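Local coordinates for MAGE domain-containing protein (Xenopus laevis, PDB 7DG2) that serves as the MAGE subunit (Nse3) of the Smc5/6 complex, pairing with the RING protein Nse1 and, with it, shaping Nse4, at the interface of chains A and B and the interface of chains C and A. Residues are numbered along the deposited sequence; one frame, centred on the assembly and turned at random. Chains: chain A, MAGE domain-containing protein; chain B, Non-structural maintenance of chromosomes element 4; chain C, Non-structural maintenance of chromosomes element 1 homolog.

Contact 1: the interface of chains A and B. Residues chain A 108, 111-112, 190, 194, 201, 204; chain B 6-7, 9, 12.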
loop_
_atom_site.group_PDB
_atom_site.type_symbol
_atom_site.label_atom_id
_atom_site.label_comp_id
_atom_site.label_asym_id
_atom_site.label_seq_id
_atom_site.Cartn_x
_atom_site.Cartn_y
_atom_site.Cartn_z
ATOM N N LEU A 108 0.474 -19.489 -18.445
ATOM C CA LEU A 108 1.071 -20.737 -18.917
ATOM C C LEU A 108 0.359 -21.936 -18.307
ATOM O O LEU A 108 0.000 -22.890 -19.009
ATOM C CB LEU A 108 2.566 -20.766 -18.594
ATOM C CG LEU A 108 3.275 -22.045 -19.075
ATOM C CD1 LEU A 108 3.236 -22.119 -20.588
ATOM C CD2 LEU A 108 4.718 -22.140 -18.561
ATOM N N MET A 111 -3.219 -22.227 -19.858
ATOM C CA MET A 111 -3.254 -22.500 -21.292
ATOM C C MET A 111 -2.748 -23.900 -21.611
ATOM O O MET A 111 -3.136 -24.466 -22.641
ATOM C CB MET A 111 -2.444 -21.447 -22.054
ATOM C CG MET A 111 -3.044 -20.016 -22.019
ATOM S SD MET A 111 -4.731 -19.890 -22.666
ATOM C CE MET A 111 -4.419 -19.958 -24.436
ATOM N N LYS A 112 -1.923 -24.472 -20.731
ATOM C CA LYS A 112 -1.398 -25.823 -20.862
ATOM C C LYS A 112 -2.211 -26.850 -20.085
ATOM O O LYS A 112 -1.685 -27.912 -19.747
ATOM C CB LYS A 112 0.061 -25.870 -20.399
ATOM C CG LYS A 112 1.023 -25.168 -21.321
ATOM C CD LYS A 112 1.010 -25.824 -22.688
ATOM C CE LYS A 112 2.194 -25.388 -23.528
ATOM N NZ LYS A 112 2.207 -26.108 -24.831
ATOM N N VAL A 190 -4.428 -13.331 -22.270
ATOM C CA VAL A 190 -3.561 -14.025 -23.221
ATOM C C VAL A 190 -3.937 -13.643 -24.649
ATOM O O VAL A 190 -3.073 -13.310 -25.475
ATOM C CB VAL A 190 -3.646 -15.543 -22.993
ATOM C CG1 VAL A 190 -2.886 -16.298 -24.079
ATOM C CG2 VAL A 190 -3.101 -15.886 -21.615
ATOM N N GLN A 194 -1.632 -11.518 -27.546
ATOM C CA GLN A 194 -1.275 -12.141 -28.814
ATOM C C GLN A 194 -2.129 -11.657 -29.978
ATOM O O GLN A 194 -2.054 -12.235 -31.069
ATOM C CB GLN A 194 -1.343 -13.662 -28.677
ATOM C CG GLN A 194 -0.413 -14.186 -27.591
ATOM C CD GLN A 194 0.158 -15.551 -27.925
ATOM O OE1 GLN A 194 1.142 -15.662 -28.656
ATOM N NE2 GLN A 194 -0.463 -16.593 -27.400
ATOM N N TRP A 201 -8.966 -19.827 -29.131
ATOM C CA TRP A 201 -8.444 -20.926 -28.330
ATOM C C TRP A 201 -9.593 -21.823 -27.872
ATOM O O TRP A 201 -9.959 -21.861 -26.698
ATOM C CB TRP A 201 -7.671 -20.376 -27.133
ATOM C CG TRP A 201 -6.560 -19.446 -27.471
ATOM C CD1 TRP A 201 -6.580 -18.082 -27.422
ATOM C CD2 TRP A 201 -5.247 -19.816 -27.883
ATOM N NE1 TRP A 201 -5.353 -17.578 -27.780
ATOM C CE2 TRP A 201 -4.517 -18.625 -28.068
ATOM C CE3 TRP A 201 -4.614 -21.043 -28.108
ATOM C CZ2 TRP A 201 -3.191 -18.625 -28.480
ATOM C CZ3 TRP A 201 -3.302 -21.042 -28.521
ATOM C CH2 TRP A 201 -2.601 -19.842 -28.701
ATOM N N GLN A 204 -9.227 -24.013 -24.629
ATOM C CA GLN A 204 -9.147 -23.238 -23.397
ATOM C C GLN A 204 -10.424 -22.437 -23.164
ATOM O O GLN A 204 -10.860 -22.273 -22.016
ATOM C CB GLN A 204 -7.909 -22.341 -23.458
ATOM C CG GLN A 204 -6.577 -23.138 -23.501
ATOM C CD GLN A 204 -6.161 -23.620 -24.899
ATOM O OE1 GLN A 204 -6.903 -23.495 -25.876
ATOM N NE2 GLN A 204 -4.950 -24.163 -24.991
ATOM N N VAL B 6 -3.499 -26.047 -29.328
ATOM C CA VAL B 6 -2.286 -26.089 -28.517
ATOM C C VAL B 6 -1.746 -24.678 -28.324
ATOM O O VAL B 6 -1.717 -23.873 -29.264
ATOM C CB VAL B 6 -1.236 -26.999 -29.180
ATOM C CG1 VAL B 6 0.051 -27.027 -28.363
ATOM C CG2 VAL B 6 -1.792 -28.402 -29.358
ATOM N N PHE B 7 -1.298 -24.380 -27.103
ATOM C CA PHE B 7 -0.741 -23.072 -26.763
ATOM C C PHE B 7 0.759 -23.063 -27.022
ATOM O O PHE B 7 1.468 -23.989 -26.617
ATOM C CB PHE B 7 -1.023 -22.740 -25.294
ATOM C CG PHE B 7 -0.477 -21.407 -24.843
ATOM C CD1 PHE B 7 -0.971 -20.224 -25.374
ATOM C CD2 PHE B 7 0.500 -21.338 -23.859
ATOM C CE1 PHE B 7 -0.487 -18.995 -24.945
ATOM C CE2 PHE B 7 0.982 -20.116 -23.422
ATOM C CZ PHE B 7 0.488 -18.942 -23.965
ATOM N N PRO B 9 4.063 -21.330 -26.036
ATOM C CA PRO B 9 4.674 -20.393 -25.077
ATOM C C PRO B 9 5.759 -19.525 -25.676
ATOM O O PRO B 9 6.072 -18.478 -25.097
ATOM C CB PRO B 9 5.254 -21.314 -23.995
ATOM C CG PRO B 9 4.546 -22.619 -24.172
ATOM C CD PRO B 9 4.254 -22.732 -25.635
ATOM N N PHE B 12 4.089 -16.697 -27.239
ATOM C CA PHE B 12 3.589 -15.907 -26.119
ATOM C C PHE B 12 4.655 -14.958 -25.585
ATOM O O PHE B 12 4.394 -13.767 -25.401
ATOM C CB PHE B 12 3.087 -16.844 -25.022
ATOM C CG PHE B 12 2.442 -16.148 -23.846
ATOM C CD1 PHE B 12 1.448 -15.203 -24.032
ATOM C CD2 PHE B 12 2.786 -16.509 -22.550
ATOM C CE1 PHE B 12 0.836 -14.591 -22.943
ATOM C CE2 PHE B 12 2.182 -15.906 -21.454
ATOM C CZ PHE B 12 1.205 -14.939 -21.653
HETATM O O HOH W 1 -1.900 -25.967 -24.698
#

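Contact 2: the interface of chains C and A. Residues chain C 60-61, 83, 85, 87-88; chain A 15, 18-19, 22.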
loop_
_atom_site.group_PDB
_atom_site.type_symbol
_atom_site.label_atom_id
_atom_site.label_comp_id
_atom_site.label_asym_id
_atom_site.label_seq_id
_atom_site.Cartn_x
_atom_site.Cartn_y
_atom_site.Cartn_z
ATOM N N LEU C 60 -13.238 3.140 13.088
ATOM C CA LEU C 60 -12.105 2.304 12.730
ATOM C C LEU C 60 -10.778 2.967 13.070
ATOM O O LEU C 60 -9.722 2.424 12.726
ATOM C CB LEU C 60 -12.152 1.960 11.235
ATOM C CG LEU C 60 -13.492 1.433 10.710
ATOM C CD1 LEU C 60 -13.412 1.089 9.220
ATOM C CD2 LEU C 60 -13.928 0.212 11.516
ATOM N N PHE C 61 -10.821 4.126 13.737
ATOM C CA PHE C 61 -9.637 4.918 14.073
ATOM C C PHE C 61 -8.813 5.240 12.833
ATOM O O PHE C 61 -7.583 5.161 12.837
ATOM C CB PHE C 61 -8.793 4.208 15.129
ATOM C CG PHE C 61 -9.548 3.955 16.397
ATOM C CD1 PHE C 61 -9.859 5.003 17.248
ATOM C CD2 PHE C 61 -9.964 2.683 16.728
ATOM C CE1 PHE C 61 -10.567 4.777 18.419
ATOM C CE2 PHE C 61 -10.672 2.450 17.902
ATOM C CZ PHE C 61 -10.972 3.492 18.741
ATOM N N VAL C 83 -4.937 5.486 16.155
ATOM C CA VAL C 83 -4.912 4.763 17.425
ATOM C C VAL C 83 -3.630 3.951 17.552
ATOM O O VAL C 83 -3.049 3.488 16.565
ATOM C CB VAL C 83 -6.158 3.855 17.591
ATOM C CG1 VAL C 83 -6.068 2.649 16.669
ATOM C CG2 VAL C 83 -6.328 3.427 19.042
ATOM N N ASN C 85 -2.615 0.582 19.438
ATOM C CA ASN C 85 -3.141 -0.538 20.230
ATOM C C ASN C 85 -2.431 -1.832 19.829
ATOM O O ASN C 85 -1.464 -1.825 19.062
ATOM C CB ASN C 85 -4.671 -0.617 20.093
ATOM C CG ASN C 85 -5.133 -0.976 18.693
ATOM O OD1 ASN C 85 -4.409 -1.592 17.913
ATOM N ND2 ASN C 85 -6.373 -0.610 18.374
ATOM N N ILE C 87 -3.520 -4.236 17.992
ATOM C CA ILE C 87 -3.733 -4.603 16.599
ATOM C C ILE C 87 -2.847 -3.772 15.672
ATOM O O ILE C 87 -2.267 -4.299 14.717
ATOM C CB ILE C 87 -5.226 -4.459 16.251
ATOM C CG1 ILE C 87 -6.051 -5.426 17.113
ATOM C CG2 ILE C 87 -5.453 -4.716 14.765
ATOM C CD1 ILE C 87 -7.546 -5.210 16.997
ATOM N N THR C 88 -2.717 -2.468 15.926
ATOM C CA THR C 88 -1.884 -1.668 15.031
ATOM C C THR C 88 -0.429 -2.109 15.101
ATOM O O THR C 88 0.298 -2.026 14.106
ATOM C CB THR C 88 -2.008 -0.178 15.352
ATOM O OG1 THR C 88 -1.587 0.071 16.697
ATOM C CG2 THR C 88 -3.441 0.284 15.178
ATOM N N GLU A 15 -12.579 -3.456 15.913
ATOM C CA GLU A 15 -11.286 -4.119 16.056
ATOM C C GLU A 15 -11.111 -5.220 15.019
ATOM O O GLU A 15 -10.010 -5.422 14.492
ATOM C CB GLU A 15 -11.143 -4.671 17.480
ATOM C CG GLU A 15 -11.060 -3.555 18.504
ATOM C CD GLU A 15 -11.284 -3.999 19.945
ATOM O OE1 GLU A 15 -11.551 -5.188 20.196
ATOM O OE2 GLU A 15 -11.206 -3.128 20.840
ATOM N N GLN A 18 -10.227 -3.604 11.761
ATOM C CA GLN A 18 -8.819 -3.199 11.776
ATOM C C GLN A 18 -7.909 -4.398 11.568
ATOM O O GLN A 18 -6.929 -4.325 10.815
ATOM C CB GLN A 18 -8.463 -2.530 13.099
ATOM C CG GLN A 18 -9.092 -1.193 13.345
ATOM C CD GLN A 18 -8.603 -0.613 14.654
ATOM O OE1 GLN A 18 -9.276 -0.729 15.685
ATOM N NE2 GLN A 18 -7.404 -0.012 14.631
ATOM N N TYR A 19 -8.211 -5.504 12.251
ATOM C CA TYR A 19 -7.391 -6.701 12.146
ATOM C C TYR A 19 -7.403 -7.243 10.725
ATOM O O TYR A 19 -6.357 -7.623 10.189
ATOM C CB TYR A 19 -7.928 -7.738 13.139
ATOM C CG TYR A 19 -7.194 -9.042 13.212
ATOM C CD1 TYR A 19 -6.078 -9.182 14.023
ATOM C CD2 TYR A 19 -7.648 -10.157 12.525
ATOM C CE1 TYR A 19 -5.434 -10.390 14.130
ATOM C CE2 TYR A 19 -6.998 -11.362 12.618
ATOM C CZ TYR A 19 -5.892 -11.474 13.417
ATOM O OH TYR A 19 -5.230 -12.679 13.524
ATOM N N ILE A 22 -5.180 -5.040 8.551
ATOM C CA ILE A 22 -3.757 -5.132 8.859
ATOM C C ILE A 22 -3.211 -6.499 8.470
ATOM O O ILE A 22 -2.108 -6.610 7.917
ATOM C CB ILE A 22 -3.527 -4.800 10.342
ATOM C CG1 ILE A 22 -3.793 -3.297 10.530
ATOM C CG2 ILE A 22 -2.118 -5.240 10.761
ATOM C CD1 ILE A 22 -3.997 -2.849 11.960
#

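Contact 1: the interface of chains A and B
A:Met111 of the MAGE-family subunit covers one face of B:Phe7 from the Nse4 segment, and the CD1 edge of that ring points at a face of A:Trp201, near its rim, in a hydrophobic pocket that also takes in A:Val190 and A:Gln194. B:Phe7 lies just ahead of Nse4 helix 9-20, and 114 Å² of its surface is hidden by chain A. Its CG stands anti to the backbone N (chi1 180°), which carries the ring inward from the strand-like backbone.

The packing is tight around this ring. A:Met111 CB sits over the face, 3.4 Å from B:Phe7 CG, and the Met side chain, bent at chi2 and chi3, curls along the ring to bring its CE methyl to B:Phe7 CD1. The same methyl lies against A:Trp201 on the side that B:Phe7 approaches and fills the corner where the two rings meet. Those rings pack edge-to-face, with planes 62° apart and A:Trp201 CH2 3.7 Å from B:Phe7 CD1. At the ring's CE1 corner, A:Val190 CG1 arrives tip to tip, while A:Gln194 NE2 comes within 3.4 Å of B:Phe7 CE1, its amide steeply inclined to the ring.

Polar groups gather at the backbone of B:Phe7. The A:Lys112 amine NZ donates to the carbonyl B:Phe7 O at 2.9 Å, approaching in the carbonyl plane at a C=O...N angle of 155°. Water 1 takes the N-H side, bridging B:Phe7 N and A:Met111 O. A:Met111 O also accepts from A:Gln204 NE2 at 3.0 Å, on a lone pair and in the plane of the Gln amide; this second-shell bond probably steadies the last residue of helix 94-111, whose CB covers the ring.

Packing is sparser where the Nse4 helix begins: B:Pro9 and B:Phe12 hide 26 and 24 Å², far less than B:Phe7. B:Pro9 CG rests on the aliphatic A:Lys112 CE and on A:Leu108 CD1, and B:Phe12 CA lies 3.9 Å from A:Gln194 CD.

Contact 2: the interface of chains C and A
Helix 6-23 of the Nse3 MAGE protein lays one side, carrying A:Glu15, A:Gln18, A:Tyr19 and A:Ile22, against two parts of Nse1: the 3-10 turn 58-60 running into C:Phe61, and the loop from C:Val83 that enters 3-10 helix 88-90. This is part of a MAGE-RING pairing, made here by the Nse1 family region rather than by its RING-like zinc-binding residues.

C:Ile87 hides 74 Å² against the helix. Its two branches divide the work: CD1 reaches A:Glu15 CB at 3.7 Å, while CG2, anti to the backbone N (chi1 -62° places CG1 beside that N), touches A:Ile22 CD1 at the same separation. The Ile and Glu side chains cross at about a right angle. A:Ile22 CD1 also meets C:Thr88 CA, extending the apolar strip along the helix.

A:Gln18 hides 79 Å² and projects between the two Nse1 segments, its chain extended beyond CG. Its OE1 lies in the plane of the C:Phe61 ring, at the edge, 3.6 Å from CD2; its NE2 faces the C:Val83 CG1 methyl, and C:Asn85 meets it tip to tip with the amide planes 48° apart. C:Asn85 ND2 is 3.9 Å from A:Gln18 NE2, so the approach is van der Waals, and among the residues considered no polar pair across the contact comes within bonding reach.

The loop is instead held from within. C:Asn85 OD1 accepts from C:Thr88 N at 2.8 Å, nearly along the C=O axis (168°). C:Ile87 N also donates to it, but from above the carbonyl plane, in the bent and less favourable bond of the two. C:Asn85 N in turn donates to C:Thr88 OG1 at 3.0 Å, and that hydroxyl donates back to C:Asn85 O. This capping-like network probably holds the turn that presents C:Ile87.

The centres of contact 1 and contact 2 lie about 44 Å apart, and they share no residue; chain A is their common subunit. Contact 1 uses the end of helix 94-111 with helix 183-193 and the segment around 194-204, whereas contact 2 uses helix 6-23, near the amino-terminal end. In these two patches Nse3 meets Nse4 and Nse1 through different elements. Holding both partners at once from distant sites fits a role in shaping Nse4 together with Nse1.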